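Local coordinates for probable adhesion protein (Pseudomonas aeruginosa PAO1, PDB 6RU4) that binds manganese and ferrous iron and probably serves as the periplasmic solute-binding protein of a metal-uptake system, at residues H14-Y19 against P110-S115; D170-T175 against L218-I223. All coordinates share one frame; numbering follows the deposited sequence.

The two contacts illustrate how a two-lobed solute-binding protein is built, one beside the metal site and the other in the sheet of the second lobe. Contact 1 comes first along the chain and is complete before contact 2 begins; their centres are about 25 Å apart and their nearest atoms about 9 Å, so they do not touch. Contact 1 sets the first turns of helix 14-24, which follows a strand of the first parallel sheet, against the loop before helix 117-133. Contact 2 pairs two neighbouring strands of the second parallel sheet. Helices 117-133 and 138-160 lie between them in sequence. Both lobes reach the manganese: His111 belongs to contact 1, and His177 follows strand 173-175.

Contact 1: residues H14-Y19 against P110-S115; sequences HPYYSY and PHTFLS. With MN (manganese (II) ion), chain E.
Phe113 meets the side chains of Pro15 and Tyr16 with its ring at the beginning of helix 14-24, while its CB lies by the hydroxyl of Tyr19. Pro15 approaches with CG, which stands 3.7 Å from Phe113 CD1. Tyr16 arrives with its outer end: its CE2 is 3.6 Å from Phe113 CD2, and its OH, near the plane of the Phe113 ring, meets the same CD2 at that ring's edge. The two ring planes are turned by 75° with centroids 5.8 Å apart, an oblique meeting. Tyr19 crosses Phe113 at about a right angle, bringing its OH 3.3 Å from Phe113 CB. The ring of Phe113 is directed back over its own turn because CG sits between the backbone N and the carbonyl carbon (chi1 53°), with His111 CA over one face. The polar ends of the tyrosines are engaged elsewhere: Tyr16 OH with Asn62, and Tyr19 OH by a hydrogen bond to Ser119 in helix 117-133. Two residues before Phe113, His111 points away from the helix and binds manganese through NE2 at 2.3 Å; Asn109 OD1 is hydrogen-bonded to its ND1, a second-shell contact consistent with orienting the imidazole. Phe113 also lies close to His66 and His250, and so this aromatic packing backs the six-histidine metal site completed by His41, His177 and His199.

Contact 2: residues D170-T175 against L218-I223; sequences DFRVAT and LDVKVI
Ala174 pairs with Ile223, and Val173 with Val222, in adjacent parallel strands in the middle of a four-stranded sheet whose 2-1-3-4 order is that of a Rossmann-like alpha/beta lobe. The surfaces of this strand pair show how unequal side chains interlock. On one face the small methyl of Ala174 makes the hollow, and larger groups fill it: Val220 CG1 comes to 3.7 Å from Ala174 CB, while Ile223 CD1 lies 3.9 Å from that same CB. On the other face Val222 supplies the bump. Its CG2 presses alongside Val173, 3.5 Å from Val173 CG2, the two side chains pointing the same way, and also meets the end of the Phe171 ring, 4.0 Å from CZ of Phe171. Phe171 leaves the backbone away from the partner segment, but its ring, with CG anti to the backbone N (chi1 -173°), comes back to touch Val222 and the CB of Lys221 obliquely. At the rim Arg172 sets its CB over the backbone of Val220 and carries its extended chain past Leu218. Lys221 turns at its second torsion, chi2 -73°, then runs beside the backbone of Asp170 until its NZ forms a salt bridge with Asp170 OD2 at 3.4 Å. Between the two backbones, the carbonyl of Arg172 accepts two backbone donors: Lys221 N at 2.9 Å from Arg172 O, and more weakly Val222 N. Further along, Ala174 N gives a hydrogen bond to Val222 O at 3.0 Å. Strand 191-194 borders the 173-175 strand, and strand 244-248 borders the other. Past the last of these bonds, the CA-H of Ile223 points to the carbonyl of Ala174, with Ile223 CA 3.3 Å from Ala174 O.

Contact 1: residues H14-Y19 against P110-S115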
loop_
_atom_site.group_PDB
_atom_site.type_symbol
_atom_site.label_atom_id
_atom_site.label_comp_id
_atom_site.label_asym_id
_atom_site.label_seq_id
_atom_site.Cartn_x
_atom_site.Cartn_y
_atom_site.Cartn_z
ATOM N N HIS A 14 -0.122 5.351 -6.308
ATOM C CA HIS A 14 -0.038 6.665 -5.625
ATOM C C HIS A 14 1.065 6.732 -4.552
ATOM O O HIS A 14 1.790 7.724 -4.586
ATOM C CB HIS A 14 -1.387 7.131 -5.009
ATOM C CG HIS A 14 -2.502 7.361 -5.985
ATOM N ND1 HIS A 14 -3.087 6.309 -6.681
ATOM C CD2 HIS A 14 -3.132 8.505 -6.320
ATOM C CE1 HIS A 14 -4.032 6.858 -7.431
ATOM N NE2 HIS A 14 -4.082 8.176 -7.259
ATOM N N PRO A 15 1.282 5.752 -3.627
ATOM C CA PRO A 15 2.365 5.919 -2.627
ATOM C C PRO A 15 3.747 6.112 -3.240
ATOM O O PRO A 15 4.580 6.801 -2.659
ATOM C CB PRO A 15 2.299 4.620 -1.808
ATOM C CG PRO A 15 0.911 4.115 -1.985
ATOM C CD PRO A 15 0.566 4.476 -3.401
ATOM N N TYR A 16 3.975 5.526 -4.423
ATOM C CA TYR A 16 5.254 5.602 -5.120
ATOM C C TYR A 16 5.479 6.967 -5.759
ATOM O O TYR A 16 6.624 7.403 -5.851
ATOM C CB TYR A 16 5.420 4.434 -6.115
ATOM C CG TYR A 16 5.501 3.102 -5.403
ATOM C CD1 TYR A 16 6.714 2.619 -4.931
ATOM C CD2 TYR A 16 4.348 2.384 -5.091
ATOM C CE1 TYR A 16 6.786 1.423 -4.215
ATOM C CE2 TYR A 16 4.409 1.195 -4.366
ATOM C CZ TYR A 16 5.629 0.717 -3.936
ATOM O OH TYR A 16 5.676 -0.474 -3.268
ATOM N N TYR A 17 4.381 7.664 -6.139
ATOM C CA TYR A 17 4.417 9.030 -6.665
ATOM C C TYR A 17 4.957 9.895 -5.539
ATOM O O TYR A 17 5.914 10.623 -5.757
ATOM C CB TYR A 17 3.011 9.524 -7.088
ATOM C CG TYR A 17 3.061 10.870 -7.783
ATOM C CD1 TYR A 17 3.296 10.960 -9.153
ATOM C CD2 TYR A 17 2.948 12.052 -7.063
ATOM C CE1 TYR A 17 3.415 12.195 -9.787
ATOM C CE2 TYR A 17 3.047 13.293 -7.689
ATOM C CZ TYR A 17 3.286 13.360 -9.050
ATOM O OH TYR A 17 3.382 14.580 -9.674
ATOM N N SER A 18 4.395 9.755 -4.321
ATOM C CA SER A 18 4.813 10.461 -3.107
ATOM C C SER A 18 6.275 10.244 -2.777
ATOM O O SER A 18 6.976 11.234 -2.599
ATOM C CB SER A 18 3.952 10.054 -1.916
ATOM O OG SER A 18 2.652 10.598 -2.012
ATOM N N TYR A 19 6.762 8.975 -2.740
ATOM C CA TYR A 19 8.166 8.675 -2.427
ATOM C C TYR A 19 9.084 9.398 -3.385
ATOM O O TYR A 19 9.929 10.172 -2.922
ATOM C CB TYR A 19 8.506 7.168 -2.511
ATOM C CG TYR A 19 7.697 6.178 -1.688
ATOM C CD1 TYR A 19 6.964 6.594 -0.572
ATOM C CD2 TYR A 19 7.726 4.814 -1.982
ATOM C CE1 TYR A 19 6.205 5.692 0.164
ATOM C CE2 TYR A 19 6.987 3.899 -1.238
ATOM C CZ TYR A 19 6.225 4.346 -0.170
ATOM O OH TYR A 19 5.506 3.447 0.553
ATOM N N PRO A 110 1.757 -7.775 -0.958
ATOM C CA PRO A 110 2.486 -6.711 -1.670
ATOM C C PRO A 110 2.348 -5.300 -1.115
ATOM O O PRO A 110 2.937 -4.380 -1.672
ATOM C CB PRO A 110 1.919 -6.797 -3.095
ATOM C CG PRO A 110 0.828 -7.875 -3.061
ATOM C CD PRO A 110 0.487 -8.087 -1.644
ATOM N N HIS A 111 1.601 -5.117 -0.031
ATOM C CA HIS A 111 1.288 -3.814 0.568
ATOM C C HIS A 111 2.313 -3.288 1.522
ATOM O O HIS A 111 1.960 -2.736 2.571
ATOM C CB HIS A 111 -0.084 -3.868 1.250
ATOM C CG HIS A 111 -1.161 -4.350 0.333
ATOM N ND1 HIS A 111 -1.335 -5.696 0.073
ATOM C CD2 HIS A 111 -2.052 -3.642 -0.386
ATOM C CE1 HIS A 111 -2.362 -5.770 -0.738
ATOM N NE2 HIS A 111 -2.845 -4.551 -1.025
ATOM N N THR A 112 3.598 -3.376 1.123
ATOM C CA THR A 112 4.741 -2.908 1.907
ATOM C C THR A 112 4.636 -1.418 2.092
ATOM O O THR A 112 4.951 -0.893 3.159
ATOM C CB THR A 112 6.002 -3.296 1.205
ATOM O OG1 THR A 112 5.905 -2.812 -0.126
ATOM C CG2 THR A 112 6.220 -4.806 1.180
ATOM N N PHE A 113 4.118 -0.751 1.057
ATOM C CA PHE A 113 3.864 0.673 1.029
ATOM C C PHE A 113 2.885 1.160 2.147
ATOM O O PHE A 113 2.821 2.361 2.366
ATOM C CB PHE A 113 3.412 1.110 -0.368
ATOM C CG PHE A 113 2.252 0.350 -0.951
ATOM C CD1 PHE A 113 0.935 0.715 -0.654
ATOM C CD2 PHE A 113 2.462 -0.642 -1.917
ATOM C CE1 PHE A 113 -0.150 0.037 -1.240
ATOM C CE2 PHE A 113 1.375 -1.292 -2.531
ATOM C CZ PHE A 113 0.078 -0.942 -2.191
ATOM N N LEU A 114 2.183 0.258 2.881
ATOM C CA LEU A 114 1.275 0.685 3.956
ATOM C C LEU A 114 1.905 0.546 5.349
ATOM O O LEU A 114 1.211 0.606 6.363
ATOM C CB LEU A 114 -0.112 0.013 3.872
ATOM C CG LEU A 114 -1.008 0.502 2.714
ATOM C CD1 LEU A 114 -2.228 -0.325 2.588
ATOM C CD2 LEU A 114 -1.406 1.952 2.896
ATOM N N SER A 115 3.238 0.453 5.375
ATOM C CA SER A 115 4.113 0.362 6.533
ATOM C C SER A 115 4.934 1.642 6.569
ATOM O O SER A 115 5.288 2.151 5.508
ATOM C CB SER A 115 5.075 -0.798 6.328
ATOM O OG SER A 115 6.187 -0.766 7.205
HETATM MN MN MN E . -4.448 -4.075 -2.546
#

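Contact 2: residues D170-T175 against L218-I223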
loop_
_atom_site.group_PDB
_atom_site.type_symbol
_atom_site.label_atom_id
_atom_site.label_comp_id
_atom_site.label_asym_id
_atom_site.label_seq_id
_atom_site.Cartn_x
_atom_site.Cartn_y
_atom_site.Cartn_z
ATOM N N ASP A 170 -7.540 -9.826 24.275
ATOM C CA ASP A 170 -8.733 -10.260 23.517
ATOM C C ASP A 170 -9.043 -9.386 22.282
ATOM O O ASP A 170 -9.984 -9.696 21.529
ATOM C CB ASP A 170 -9.964 -10.304 24.456
ATOM C CG ASP A 170 -10.521 -8.950 24.893
ATOM O OD1 ASP A 170 -9.723 -7.999 25.052
ATOM O OD2 ASP A 170 -11.750 -8.849 25.090
ATOM N N PHE A 171 -8.281 -8.286 22.105
ATOM C CA PHE A 171 -8.430 -7.348 21.001
ATOM C C PHE A 171 -8.007 -7.955 19.663
ATOM O O PHE A 171 -6.820 -7.965 19.311
ATOM C CB PHE A 171 -7.703 -6.023 21.293
ATOM C CG PHE A 171 -7.941 -4.939 20.273
ATOM C CD1 PHE A 171 -9.152 -4.245 20.238
ATOM C CD2 PHE A 171 -6.951 -4.603 19.348
ATOM C CE1 PHE A 171 -9.371 -3.235 19.301
ATOM C CE2 PHE A 171 -7.161 -3.575 18.423
ATOM C CZ PHE A 171 -8.374 -2.906 18.397
ATOM N N ARG A 172 -9.000 -8.479 18.932
ATOM C CA ARG A 172 -8.813 -9.060 17.605
ATOM C C ARG A 172 -9.348 -8.082 16.596
ATOM O O ARG A 172 -10.325 -7.396 16.863
ATOM C CB ARG A 172 -9.507 -10.415 17.474
ATOM C CG ARG A 172 -8.809 -11.537 18.201
ATOM C CD ARG A 172 -9.454 -12.839 17.811
ATOM N NE ARG A 172 -9.103 -13.936 18.715
ATOM C CZ ARG A 172 -8.028 -14.710 18.581
ATOM N NH1 ARG A 172 -7.174 -14.511 17.586
ATOM N NH2 ARG A 172 -7.802 -15.690 19.439
ATOM N N VAL A 173 -8.692 -8.020 15.445
ATOM C CA VAL A 173 -8.886 -7.107 14.329
ATOM C C VAL A 173 -8.982 -7.927 13.032
ATOM O O VAL A 173 -8.220 -8.874 12.818
ATOM C CB VAL A 173 -7.645 -6.167 14.336
ATOM C CG1 VAL A 173 -7.302 -5.590 12.961
ATOM C CG2 VAL A 173 -7.764 -5.083 15.394
ATOM N N ALA A 174 -9.933 -7.552 12.175
ATOM C CA ALA A 174 -10.151 -8.145 10.872
ATOM C C ALA A 174 -10.150 -7.012 9.862
ATOM O O ALA A 174 -10.324 -5.857 10.245
ATOM C CB ALA A 174 -11.484 -8.863 10.846
ATOM N N THR A 175 -9.914 -7.319 8.576
ATOM C CA THR A 175 -9.925 -6.299 7.519
ATOM C C THR A 175 -10.688 -6.877 6.334
ATOM O O THR A 175 -10.761 -8.104 6.223
ATOM C CB THR A 175 -8.498 -5.813 7.150
ATOM O OG1 THR A 175 -7.885 -6.767 6.300
ATOM C CG2 THR A 175 -7.600 -5.529 8.373
ATOM N N LEU A 218 -14.370 -16.457 16.999
ATOM C CA LEU A 218 -13.079 -15.901 17.433
ATOM C C LEU A 218 -13.161 -14.611 18.214
ATOM O O LEU A 218 -12.135 -14.145 18.696
ATOM C CB LEU A 218 -12.130 -15.703 16.242
ATOM C CG LEU A 218 -11.651 -16.963 15.500
ATOM C CD1 LEU A 218 -10.367 -16.696 14.814
ATOM C CD2 LEU A 218 -11.460 -18.152 16.445
ATOM N N ASP A 219 -14.368 -14.039 18.343
ATOM C CA ASP A 219 -14.659 -12.810 19.060
ATOM C C ASP A 219 -13.757 -11.674 18.565
ATOM O O ASP A 219 -12.945 -11.127 19.319
ATOM C CB ASP A 219 -14.610 -13.029 20.587
ATOM C CG ASP A 219 -15.915 -13.523 21.192
ATOM O OD1 ASP A 219 -16.873 -12.713 21.284
ATOM O OD2 ASP A 219 -15.979 -14.717 21.586
ATOM N N VAL A 220 -13.863 -11.374 17.259
ATOM C CA VAL A 220 -13.126 -10.310 16.587
ATOM C C VAL A 220 -13.856 -9.047 17.020
ATOM O O VAL A 220 -15.079 -9.053 17.079
ATOM C CB VAL A 220 -13.075 -10.528 15.043
ATOM C CG1 VAL A 220 -12.703 -9.249 14.288
ATOM C CG2 VAL A 220 -12.110 -11.649 14.685
ATOM N N LYS A 221 -13.103 -8.024 17.424
ATOM C CA LYS A 221 -13.629 -6.773 17.960
ATOM C C LYS A 221 -13.886 -5.696 16.892
ATOM O O LYS A 221 -14.969 -5.107 16.859
ATOM C CB LYS A 221 -12.692 -6.232 19.082
ATOM C CG LYS A 221 -12.410 -7.208 20.238
ATOM C CD LYS A 221 -13.603 -7.396 21.166
ATOM C CE LYS A 221 -13.316 -8.460 22.192
ATOM N NZ LYS A 221 -14.481 -8.704 23.081
ATOM N N VAL A 222 -12.886 -5.418 16.044
ATOM C CA VAL A 222 -13.031 -4.383 15.024
ATOM C C VAL A 222 -12.760 -4.928 13.610
ATOM O O VAL A 222 -12.075 -5.933 13.460
ATOM C CB VAL A 222 -12.226 -3.074 15.339
ATOM C CG1 VAL A 222 -12.519 -2.562 16.747
ATOM C CG2 VAL A 222 -10.741 -3.257 15.147
ATOM N N ILE A 223 -13.377 -4.297 12.591
ATOM C CA ILE A 223 -13.182 -4.602 11.166
ATOM C C ILE A 223 -12.764 -3.326 10.441
ATOM O O ILE A 223 -13.388 -2.275 10.610
ATOM C CB ILE A 223 -14.346 -5.373 10.469
ATOM C CG1 ILE A 223 -13.909 -5.921 9.091
ATOM C CG2 ILE A 223 -15.641 -4.543 10.373
ATOM C CD1 ILE A 223 -14.373 -7.276 8.790
#